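Local atomic coordinates of HNH nuclease domain-containing protein (Streptomyces coelicolor, PDB entry 5ZMO), a protein that probably acts as a type IV restriction endonuclease, represented here by its sulfur-binding domain, which recognises phosphorothioated DNA. Residues V31-A36 / D84-V89; W35-A40 / S135-L140. One frame throughout, in Å; residues are numbered along the deposited sequence. Where two conformers were deposited one is given.

Interaction 1: V31-A36 / D84-V89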
loop_
_atom_site.group_PDB
_atom_site.type_symbol
_atom_site.label_atom_id
_atom_site.label_comp_id
_atom_site.label_asym_id
_atom_site.label_seq_id
_atom_site.Cartn_x
_atom_site.Cartn_y
_atom_site.Cartn_z
ATOM N N VAL A 31 1.225 -2.773 4.615
ATOM C CA VAL A 31 0.212 -1.774 5.091
ATOM C C VAL A 31 -0.375 -0.978 3.891
ATOM O O VAL A 31 -1.574 -0.826 3.773
ATOM C CB VAL A 31 0.796 -0.849 6.151
ATOM C CG1 VAL A 31 -0.050 0.418 6.378
ATOM C CG2 VAL A 31 1.001 -1.605 7.439
ATOM N N LEU A 32 0.448 -0.456 3.012
ATOM C CA LEU A 32 -0.071 0.265 1.866
ATOM C C LEU A 32 -0.919 -0.581 0.956
ATOM O O LEU A 32 -2.050 -0.113 0.499
ATOM C CB LEU A 32 1.060 0.976 1.126
ATOM C CG LEU A 32 0.596 1.922 0.029
ATOM C CD1 LEU A 32 -0.336 2.972 0.511
ATOM C CD2 LEU A 32 1.823 2.558 -0.616
ATOM N N LEU A 33 -0.479 -1.835 0.699
ATOM C CA LEU A 33 -1.320 -2.751 -0.104
ATOM C C LEU A 33 -2.662 -3.027 0.555
ATOM O O LEU A 33 -3.696 -3.010 -0.126
ATOM C CB LEU A 33 -0.655 -4.104 -0.400
ATOM C CG LEU A 33 0.488 -3.939 -1.389
ATOM C CD1 LEU A 33 1.393 -5.166 -1.338
ATOM C CD2 LEU A 33 0.003 -3.706 -2.762
ATOM N N LEU A 34 -2.656 -3.389 1.836
ATOM C CA LEU A 34 -3.981 -3.605 2.525
ATOM C C LEU A 34 -4.920 -2.402 2.472
ATOM O O LEU A 34 -6.152 -2.536 2.241
ATOM C CB LEU A 34 -3.740 -4.042 3.966
ATOM C CG LEU A 34 -3.371 -5.490 4.243
ATOM C CD1 LEU A 34 -2.997 -5.650 5.711
ATOM C CD2 LEU A 34 -4.551 -6.375 3.944
ATOM N N TRP A 35 -4.356 -1.217 2.620
ATOM C CA TRP A 35 -5.120 0.018 2.580
ATOM C C TRP A 35 -5.686 0.164 1.190
ATOM O O TRP A 35 -6.891 0.453 1.021
ATOM C CB TRP A 35 -4.281 1.211 2.971
ATOM C CG TRP A 35 -5.001 2.488 2.854
ATOM C CD1 TRP A 35 -5.905 3.034 3.749
ATOM C CD2 TRP A 35 -4.924 3.415 1.759
ATOM N NE1 TRP A 35 -6.371 4.217 3.280
ATOM C CE2 TRP A 35 -5.814 4.480 2.062
ATOM C CE3 TRP A 35 -4.222 3.434 0.541
ATOM C CZ2 TRP A 35 -5.979 5.562 1.218
ATOM C CZ3 TRP A 35 -4.390 4.537 -0.304
ATOM C CH2 TRP A 35 -5.274 5.555 0.036
ATOM N N ALA A 36 -4.822 -0.025 0.182
ATOM C CA ALA A 36 -5.298 0.118 -1.227
ATOM C C ALA A 36 -6.408 -0.889 -1.619
ATOM O O ALA A 36 -7.329 -0.567 -2.368
ATOM C CB ALA A 36 -4.146 0.012 -2.194
ATOM N N ASP A 84 7.526 -3.439 -7.752
ATOM C CA ASP A 84 6.864 -4.717 -7.565
ATOM C C ASP A 84 5.675 -4.982 -8.527
ATOM O O ASP A 84 4.994 -5.997 -8.355
ATOM C CB ASP A 84 6.309 -4.817 -6.130
ATOM C CG ASP A 84 7.390 -4.869 -5.083
ATOM O OD1 ASP A 84 8.304 -5.730 -5.175
ATOM O OD2 ASP A 84 7.291 -4.079 -4.126
ATOM N N ASP A 85 5.478 -4.128 -9.513
ATOM C CA ASP A 85 4.426 -4.247 -10.543
ATOM C C ASP A 85 3.057 -4.195 -9.905
ATOM O O ASP A 85 2.137 -4.820 -10.430
ATOM C CB ASP A 85 4.562 -5.534 -11.391
ATOM C CG ASP A 85 5.907 -5.622 -12.104
ATOM O OD1 ASP A 85 6.425 -4.550 -12.500
ATOM O OD2 ASP A 85 6.450 -6.743 -12.245
ATOM N N LEU A 86 2.930 -3.454 -8.806
ATOM C CA LEU A 86 1.651 -3.363 -8.056
ATOM C C LEU A 86 1.105 -1.967 -7.933
ATOM O O LEU A 86 0.082 -1.731 -7.245
ATOM C CB LEU A 86 1.891 -3.971 -6.675
ATOM C CG LEU A 86 1.980 -5.476 -6.632
ATOM C CD1 LEU A 86 2.610 -5.978 -5.331
ATOM C CD2 LEU A 86 0.541 -6.020 -6.832
ATOM N N TRP A 87 1.750 -1.005 -8.572
ATOM C CA TRP A 87 1.482 0.389 -8.268
ATOM C C TRP A 87 1.854 1.325 -9.401
ATOM O O TRP A 87 2.784 1.024 -10.136
ATOM C CB TRP A 87 2.203 0.744 -6.982
ATOM C CG TRP A 87 1.787 1.921 -6.213
ATOM C CD1 TRP A 87 2.522 3.079 -6.058
ATOM C CD2 TRP A 87 0.643 2.082 -5.380
ATOM N NE1 TRP A 87 1.894 3.938 -5.233
ATOM C CE2 TRP A 87 0.758 3.344 -4.748
ATOM C CE3 TRP A 87 -0.466 1.266 -5.061
ATOM C CZ2 TRP A 87 -0.198 3.842 -3.875
ATOM C CZ3 TRP A 87 -1.387 1.736 -4.156
ATOM C CH2 TRP A 87 -1.248 3.027 -3.549
ATOM N N CYS A 88 1.123 2.430 -9.503
ATOM C CA CYS A 88 1.354 3.449 -10.561
ATOM C C CYS A 88 1.486 4.796 -9.884
ATOM O O CYS A 88 0.651 5.145 -9.069
ATOM C CB CYS A 88 0.128 3.562 -11.476
ATOM S SG CYS A 88 -0.301 1.989 -12.209
ATOM N N VAL A 89 2.496 5.568 -10.244
ATOM C CA VAL A 89 2.663 6.925 -9.752
ATOM C C VAL A 89 2.638 7.858 -10.979
ATOM O O VAL A 89 3.460 7.747 -11.834
ATOM C CB VAL A 89 3.991 7.090 -8.954
ATOM C CG1 VAL A 89 4.187 8.530 -8.554
ATOM C CG2 VAL A 89 4.030 6.232 -7.668
#

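Interaction 2: W35-A40 / S135-L140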
loop_
_atom_site.group_PDB
_atom_site.type_symbol
_atom_site.label_atom_id
_atom_site.label_comp_id
_atom_site.label_asym_id
_atom_site.label_seq_id
_atom_site.Cartn_x
_atom_site.Cartn_y
_atom_site.Cartn_z
ATOM N N TRP A 35 -4.356 -1.217 2.620
ATOM C CA TRP A 35 -5.120 0.018 2.580
ATOM C C TRP A 35 -5.686 0.164 1.190
ATOM O O TRP A 35 -6.891 0.453 1.021
ATOM C CB TRP A 35 -4.281 1.211 2.971
ATOM C CG TRP A 35 -5.001 2.488 2.854
ATOM C CD1 TRP A 35 -5.905 3.034 3.749
ATOM C CD2 TRP A 35 -4.924 3.415 1.759
ATOM N NE1 TRP A 35 -6.371 4.217 3.280
ATOM C CE2 TRP A 35 -5.814 4.480 2.062
ATOM C CE3 TRP A 35 -4.222 3.434 0.541
ATOM C CZ2 TRP A 35 -5.979 5.562 1.218
ATOM C CZ3 TRP A 35 -4.390 4.537 -0.304
ATOM C CH2 TRP A 35 -5.274 5.555 0.036
ATOM N N ALA A 36 -4.822 -0.025 0.182
ATOM C CA ALA A 36 -5.298 0.118 -1.227
ATOM C C ALA A 36 -6.408 -0.889 -1.619
ATOM O O ALA A 36 -7.329 -0.567 -2.368
ATOM C CB ALA A 36 -4.146 0.012 -2.194
ATOM N N ILE A 37 -6.365 -2.107 -1.055
ATOM C CA ILE A 37 -7.412 -3.092 -1.320
ATOM C C ILE A 37 -8.689 -2.604 -0.702
ATOM O O ILE A 37 -9.789 -2.687 -1.304
ATOM C CB ILE A 37 -7.014 -4.508 -0.860
ATOM C CG1 ILE A 37 -5.874 -5.045 -1.724
ATOM C CG2 ILE A 37 -8.235 -5.419 -0.914
ATOM C CD1 ILE A 37 -5.116 -6.210 -1.085
ATOM N N GLY A 38 -8.601 -2.158 0.543
ATOM C CA GLY A 38 -9.785 -1.540 1.208
ATOM C C GLY A 38 -10.369 -0.354 0.452
ATOM O O GLY A 38 -11.630 -0.223 0.295
ATOM N N GLN A 39 -9.483 0.472 -0.091
ATOM C CA GLN A 39 -9.940 1.616 -0.930
ATOM C C GLN A 39 -10.680 1.104 -2.195
ATOM O O GLN A 39 -11.761 1.660 -2.566
ATOM C CB GLN A 39 -8.755 2.569 -1.306
ATOM C CG GLN A 39 -8.145 3.268 -0.094
ATOM C CD GLN A 39 -9.142 4.186 0.562
ATOM O OE1 GLN A 39 -9.675 3.896 1.662
ATOM N NE2 GLN A 39 -9.453 5.275 -0.124
ATOM N N ALA A 40 -10.174 0.064 -2.860
ATOM C CA ALA A 40 -10.824 -0.425 -4.093
ATOM C C ALA A 40 -12.221 -0.955 -3.745
ATOM O O ALA A 40 -13.201 -0.694 -4.411
ATOM C CB ALA A 40 -9.993 -1.485 -4.712
ATOM N N SER A 135 -9.281 -12.757 -0.680
ATOM C CA SER A 135 -8.183 -13.716 -0.574
ATOM C C SER A 135 -6.858 -13.014 -0.604
ATOM O O SER A 135 -5.976 -13.361 0.171
ATOM C CB SER A 135 -8.245 -14.804 -1.652
ATOM O OG SER A 135 -7.818 -14.314 -2.887
ATOM N N ALA A 136 -6.723 -11.983 -1.446
ATOM C CA ALA A 136 -5.493 -11.167 -1.401
ATOM C C ALA A 136 -5.296 -10.448 -0.033
ATOM O O ALA A 136 -4.186 -10.440 0.508
ATOM C CB ALA A 136 -5.430 -10.154 -2.545
ATOM N N ALA A 137 -6.348 -9.855 0.540
ATOM C CA ALA A 137 -6.202 -9.125 1.817
ATOM C C ALA A 137 -5.932 -10.175 2.990
ATOM O O ALA A 137 -5.036 -9.987 3.806
ATOM C CB ALA A 137 -7.457 -8.331 2.113
ATOM N N ALA A 138 -6.636 -11.304 2.949
ATOM C CA ALA A 138 -6.461 -12.417 3.930
ATOM C C ALA A 138 -5.063 -12.975 3.860
ATOM O O ALA A 138 -4.454 -13.241 4.882
ATOM C CB ALA A 138 -7.464 -13.516 3.714
ATOM N N GLY A 139 -4.537 -13.138 2.660
ATOM C CA GLY A 139 -3.158 -13.563 2.498
ATOM C C GLY A 139 -2.176 -12.636 3.158
ATOM O O GLY A 139 -1.226 -13.073 3.835
ATOM N N LEU A 140 -2.343 -11.324 2.960
ATOM C CA LEU A 140 -1.437 -10.349 3.634
ATOM C C LEU A 140 -1.588 -10.381 5.141
ATOM O O LEU A 140 -0.635 -10.271 5.862
ATOM C CB LEU A 140 -1.679 -8.935 3.130
ATOM C CG LEU A 140 -1.169 -8.618 1.751
ATOM C CD1 LEU A 140 -1.735 -7.340 1.187
ATOM C CD2 LEU A 140 0.358 -8.505 1.846
#

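Interaction 1: V31-A36 / D84-V89
Trp87 lays the six-membered part of its indole against one side of helix 28-41, where Leu32 and Ala36, one turn apart, receive it in different ways. Leu32 comes over a face: its CD2 lies 4.0 Å from Trp87 CZ2, above the ring but shifted toward the rim, and the two side chains cross at about a right angle. Ala36 meets the ring at its edge, near the ring plane, with CB 3.8 Å from Trp87 CZ3. The indole reaches both residues because its CG stands anti to the backbone N (chi1 -161°), which carries the ring from the loop toward the helix. Replacing the indole with an alanine side chain would take away the ring that meets Leu32 and Ala36, and would probably open a gap beside their methyls and leave this side of the helix without its aromatic cover.

A second apolar contact is aliphatic throughout. Leu33 CD1 and Leu86 CD1 stand 4.3 Å apart, although the backbones are well separated, with the two CA atoms 8.5 Å from each other. Leu86 also touches Phe9 and Val13 of helix 9-14. The five touching residues are all buried, and together the segments cover 223 Å² of surface.

The polar interactions lie just before the touching residues of the loop: Asp84 OD2 makes a salt bridge to Arg29 NH2 near the start of helix 28-41. Asp85, with a positive phi of 62°, is the C-prime residue of a Schellman motif closing helix 70-83: Leu86 N bonds to Leu81 O, and Asp85 N to Val82 O. The loop that follows this Schellman-capped helix end packs Leu86 and Trp87 on helix 28-41 of the sulfur-binding domain before entering strand 88-89.

Interaction 2: W35-A40 / S135-L140
Ile37, which alone on its side makes the contact with Ala136, Ala137 and Leu140, sits within a helical turn closed by the 2.8 Å bond from Gln39 N to Trp35 O. The arrangement is an antiparallel helix pair in the mainly helical sulfur-binding domain: helix 28-41 and helix 130-144 run in nearly opposed directions, 156° between the axes of the two short segments, and approach to 10.2 Å. The chains come nearest at Ile37 and Ala137, whose CA atoms are 6.9 Å apart. Small residues on the second helix allow the branched side chain to lie close to its backbone.

The longer branch of Ile37 does most of the touching. Its CG1 is anti to the carbonyl carbon (chi1 -68°), and the chain is then extended (chi2 161°), which carries the terminal methyl across to helix 130-144. There CD1 lies 4.2 Å from the methyl CB of Ala136. It is also 4.2 Å from the backbone N of Ala137, and this approach to the main chain shows how little side chain stands between the helices at that point. One turn further on, Leu140 brings a methyl to the same end of the branch, its CD1 being 4.2 Å from Ile37 CD1. Leu140 and Ala136 are themselves tied within their helix by the 3.2 Å bond from Leu140 N to Ala136 O.

The interface is apolar and buried but modest, covering 121 Å² over both segments. Helix 120-128 adds to the surroundings of helix 28-41, with Leu126 touching both Ile37 and Ala40, and Tyr123 touching Ala40. The shorter branch of Ile37 finishes the contact: its CG2 methyl meets Ala137 CB at 4.3 Å.

In the fold
Helix 28-41 takes part in both contacts, and residues 35-36 belong to both of its segments. Interaction 1 covers it with the loop after helix 70-83 and interaction 2 with helix 130-144; their centres are about 10 Å apart. They join directly as well: Leu33 CB lies 3.8 Å from Leu140 CD1, which is also 3.9 Å from Leu34 CG, and Leu34 CD2 packs 3.6 Å from Ala137 O. The centre of interaction 1 lies about 4 Å from the centre of the chain, and its nearest atom is about 6 Å from the bound DNA, against about 14 Å for interaction 2. The shared helix thus links packing near the DNA to packing farther from it.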